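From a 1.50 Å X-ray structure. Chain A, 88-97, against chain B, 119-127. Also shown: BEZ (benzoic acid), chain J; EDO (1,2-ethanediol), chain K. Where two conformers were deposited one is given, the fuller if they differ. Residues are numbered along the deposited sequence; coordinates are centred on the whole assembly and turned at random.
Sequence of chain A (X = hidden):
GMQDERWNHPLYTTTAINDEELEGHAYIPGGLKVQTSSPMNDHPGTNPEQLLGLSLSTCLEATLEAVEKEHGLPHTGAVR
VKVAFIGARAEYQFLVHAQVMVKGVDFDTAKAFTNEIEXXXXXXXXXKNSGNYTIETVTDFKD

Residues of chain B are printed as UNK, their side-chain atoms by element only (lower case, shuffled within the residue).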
# COMPACT_ATOMS: atom_id res chain seq x y z
N ALA A 88 19.70 4.45 -1.86
CA ALA A 88 20.87 3.55 -1.67
C ALA A 88 20.65 2.76 -0.38
O ALA A 88 19.74 3.07 0.37
CB ALA A 88 22.15 4.39 -1.58
N ARG A 89 21.52 1.77 -0.11
CA ARG A 89 21.40 0.93 1.09
C ARG A 89 21.11 1.76 2.33
O ARG A 89 21.81 2.75 2.60
CB ARG A 89 22.71 0.13 1.30
CG ARG A 89 22.60 -0.94 2.38
CD ARG A 89 23.94 -1.25 3.12
NE ARG A 89 23.61 -1.38 4.52
CZ ARG A 89 23.76 -0.42 5.42
NH1 ARG A 89 24.42 0.72 5.16
NH2 ARG A 89 23.33 -0.63 6.64
N ALA A 90 20.09 1.34 3.09
CA ALA A 90 19.67 1.95 4.33
C ALA A 90 19.16 3.36 4.18
O ALA A 90 18.89 3.99 5.18
CB ALA A 90 20.77 1.88 5.40
N GLU A 91 18.99 3.80 2.93
CA GLU A 91 18.54 5.13 2.57
C GLU A 91 17.59 5.06 1.38
O GLU A 91 17.65 5.90 0.48
CB GLU A 91 19.75 6.01 2.19
CG GLU A 91 20.75 6.20 3.27
CD GLU A 91 21.82 7.22 2.85
OE1 GLU A 91 22.51 6.99 1.82
OE2 GLU A 91 21.92 8.26 3.54
N TYR A 92 16.74 4.04 1.33
CA TYR A 92 15.81 3.87 0.22
C TYR A 92 14.47 4.54 0.53
O TYR A 92 14.05 4.64 1.70
CB TYR A 92 15.51 2.41 -0.09
CG TYR A 92 16.67 1.62 -0.65
CD1 TYR A 92 17.25 1.96 -1.87
CD2 TYR A 92 17.20 0.55 0.06
CE1 TYR A 92 18.31 1.22 -2.38
CE2 TYR A 92 18.25 -0.18 -0.44
CZ TYR A 92 18.81 0.15 -1.67
OH TYR A 92 19.91 -0.57 -2.16
N GLN A 93 13.84 5.03 -0.53
CA GLN A 93 12.50 5.61 -0.41
C GLN A 93 11.65 5.22 -1.61
O GLN A 93 12.18 4.81 -2.64
CB GLN A 93 12.55 7.13 -0.34
CG GLN A 93 13.32 7.71 0.80
CD GLN A 93 13.26 9.20 0.80
OE1 GLN A 93 12.22 9.77 1.11
NE2 GLN A 93 14.36 9.85 0.44
N PHE A 94 10.32 5.37 -1.45
CA PHE A 94 9.39 5.33 -2.56
C PHE A 94 8.83 6.74 -2.78
O PHE A 94 8.56 7.49 -1.82
CB PHE A 94 8.20 4.40 -2.30
CG PHE A 94 8.51 2.94 -2.25
CD1 PHE A 94 9.78 2.41 -2.52
CD2 PHE A 94 7.51 2.06 -1.90
CE1 PHE A 94 9.99 1.06 -2.45
CE2 PHE A 94 7.76 0.69 -1.79
CZ PHE A 94 9.02 0.21 -2.06
N LEU A 95 8.64 7.07 -4.06
CA LEU A 95 7.88 8.27 -4.47
C LEU A 95 6.59 7.79 -5.11
O LEU A 95 6.56 6.78 -5.79
CB LEU A 95 8.65 9.09 -5.51
CG LEU A 95 10.06 9.56 -5.11
CD1 LEU A 95 10.72 10.20 -6.35
CD2 LEU A 95 10.12 10.48 -3.90
N VAL A 96 5.50 8.54 -4.88
CA VAL A 96 4.19 8.15 -5.36
C VAL A 96 3.51 9.35 -6.05
O VAL A 96 3.47 10.47 -5.50
CB VAL A 96 3.28 7.71 -4.18
CG1 VAL A 96 1.88 7.31 -4.71
CG2 VAL A 96 3.97 6.58 -3.34
N HIS A 97 3.07 9.13 -7.27
CA HIS A 97 2.39 10.18 -8.05
C HIS A 97 1.09 9.65 -8.64
O HIS A 97 1.12 8.68 -9.43
CB HIS A 97 3.29 10.72 -9.18
CG HIS A 97 2.64 11.84 -9.92
ND1 HIS A 97 2.42 13.08 -9.35
CD2 HIS A 97 2.13 11.90 -11.18
CE1 HIS A 97 1.83 13.86 -10.24
NE2 HIS A 97 1.62 13.16 -11.34
N UNK B 119 12.98 1.87 10.55
CA UNK B 119 13.68 3.07 10.08
C UNK B 119 14.13 3.03 8.61
O UNK B 119 14.49 4.06 8.07
n UNK B 119 15.41 3.64 13.33
c UNK B 119 14.53 3.89 12.33
c UNK B 119 14.91 3.32 10.97
o UNK B 119 13.51 4.57 12.49
N UNK B 120 14.16 1.85 8.00
CA UNK B 120 14.72 1.66 6.66
C UNK B 120 13.68 1.31 5.62
O UNK B 120 13.83 1.66 4.44
c UNK B 120 15.81 0.58 6.67
c UNK B 120 18.10 0.03 7.64
c UNK B 120 19.50 -1.62 6.49
n UNK B 120 20.18 -1.81 7.59
n UNK B 120 19.79 -2.29 5.41
c UNK B 120 17.10 1.11 7.27
n UNK B 120 18.51 -0.74 6.48
N UNK B 121 12.61 0.62 6.01
CA UNK B 121 11.63 0.15 5.05
C UNK B 121 10.92 1.33 4.36
O UNK B 121 10.33 2.17 5.04
s UNK B 121 9.04 -1.02 4.92
c UNK B 121 10.58 -0.70 5.81
N UNK B 122 11.00 1.42 3.03
CA UNK B 122 10.35 2.55 2.37
C UNK B 122 8.86 2.75 2.67
O UNK B 122 8.43 3.88 2.79
c UNK B 122 11.90 0.70 2.10
c UNK B 122 10.57 2.28 0.88
c UNK B 122 11.94 1.63 0.86
N UNK B 123 8.07 1.67 2.74
CA UNK B 123 6.64 1.84 3.00
C UNK B 123 6.45 2.33 4.44
O UNK B 123 5.59 3.18 4.71
c UNK B 123 4.30 0.84 2.91
c UNK B 123 6.03 0.14 1.19
c UNK B 123 5.81 0.57 2.65
N UNK B 124 7.21 1.76 5.38
CA UNK B 124 7.19 2.27 6.77
C UNK B 124 7.49 3.73 6.83
O UNK B 124 6.80 4.46 7.55
c UNK B 124 8.15 1.56 7.73
o UNK B 124 7.79 0.23 7.89
N UNK B 125 8.50 4.19 6.10
CA UNK B 125 8.83 5.60 6.12
C UNK B 125 7.68 6.45 5.57
O UNK B 125 7.41 7.57 6.08
c UNK B 125 13.62 4.99 4.84
c UNK B 125 12.52 5.79 4.93
c UNK B 125 10.09 5.83 5.28
c UNK B 125 11.35 5.28 5.91
n UNK B 125 14.63 5.74 4.01
N UNK B 126 7.00 5.98 4.52
CA UNK B 126 5.85 6.73 3.98
C UNK B 126 4.76 6.92 5.03
O UNK B 126 4.03 7.89 5.02
c UNK B 126 6.05 6.01 1.42
c UNK B 126 6.33 7.48 0.94
c UNK B 126 5.26 6.06 2.74
c UNK B 126 5.32 5.16 0.39
N UNK B 127 4.61 5.90 5.87
CA UNK B 127 3.52 5.88 6.87
C UNK B 127 3.89 6.54 8.19
O UNK B 127 3.00 6.77 9.03
c UNK B 127 2.20 2.21 6.38
c UNK B 127 1.20 4.33 5.37
c UNK B 127 2.47 3.65 5.96
c UNK B 127 3.06 4.43 7.13
C BEZ J . 17.70 -1.43 2.99
O1 BEZ J . 17.47 -0.60 3.70
O2 BEZ J . 18.96 -1.69 2.74
C1 BEZ J . 16.57 -2.15 2.38
C2 BEZ J . 15.20 -1.64 2.51
C3 BEZ J . 14.25 -2.33 1.82
C4 BEZ J . 14.55 -3.53 1.12
C5 BEZ J . 15.87 -4.05 1.04
C6 BEZ J . 16.90 -3.34 1.67
C1 EDO K . 15.75 13.30 0.07
O1 EDO K . 14.48 12.68 -0.04
C2 EDO K . 15.66 14.14 1.30
O2 EDO K . 14.30 14.04 1.73
O HOH W 1 16.51 4.90 5.94
O HOH W 2 16.36 2.11 3.41
O HOH W 3 9.84 6.00 1.44

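Position 119 of chain B carries four side-chain atoms: two carbons in line, the second bearing one oxygen and one nitrogen. Its side chain makes no contact with the chain A stretch. A carbon holding both is a carboxamide one methylene from CA, so this is Asn B119. Its backbone O reaches across only through water 1, which donates to Asn B119 O (3.1 Å) and to Ala A90 O (2.7 Å).

Position 120 has three carbons in a row, a nitrogen, then a carbon carrying two more nitrogens, and this end group lies against Ala A90 and near the end of Arg A89. It is a guanidinium, which identifies Arg B120. Ala A90 CB lies over one face of it, 3.6 Å from Arg B120 NE. Arg B120 NH1 comes within 3.5 Å of Arg A89 NH2, a pair of like-charged donors that cannot bond to each other. Benzoic acid is bound at the guanidinium edge: Arg B120 NE donates to BEZ O1 (3.0 Å) and Arg B120 NH2 to BEZ O2 (2.9 Å), while Ala A90 N donates to BEZ O2 (3.3 Å).

Position 121 shows one carbon followed by sulfur, with nothing beyond it, and points away from the chain A stretch: Cys B121. It caps the helix instead, Cys B121 SG accepting from the backbone N of position 124 at 3.4 Å with an angle of 170°.

At position 122 three carbons close a ring onto the backbone nitrogen, and they pack against Tyr A92 and the ring of Phe A94. The closed ring is the signature of Pro B122. Pro B122 CB sits 3.6 Å from the centroid of the Phe A94 ring and 17° off the normal, a CH-pi contact over the face. Pro B122 CG packs 3.8 Å from Tyr A92 CB.

Position 123 has a single carbon carrying two others, one of which comes up to the Phe A94 ring. A beta-branched side chain without heteroatoms is Val B123. Val B123 CG2 is 3.5 Å from Phe A94 CE2.

Position 124 holds one carbon and one oxygen, out of reach of the chain A stretch, hence Ser B124.

Four carbons in an unbranched row ending in nitrogen mark position 125, which touches the carbonyl of Tyr A92. This is Lys B125. With chi2 to chi4 all t, the chain is extended, and Lys B125 NZ donates to Tyr A92 O at 2.6 Å and to water 1 at 2.8 Å.

Position 126 has four carbons forked at the second, reaching Phe A94 and Val A96. The branch is at gamma: Leu B126. Leu B126 CD1 lies 4.0 Å from Phe A94 CB and 4.2 Å from Val A96 CG2.

Position 127 repeats that pattern, out of reach of the chain A stretch, giving Leu B127.

The helix crosses the strand at 63° with axes 7.2 Å apart at closest approach, and the two stretches together bury 538 Å². Pro B122, Val B123 and Leu B126 form an apolar surface against Phe A94, with Tyr A92 and Val A96 adding to it. Polar contacts complete the join: the Lys B125 bond to a strand carbonyl, water 3 linking Phe A94 N (3.0 Å) to Pro B122 O (2.9 Å), and benzoic acid held by both chains.

Chain B 119-127: NRCPVSKLL
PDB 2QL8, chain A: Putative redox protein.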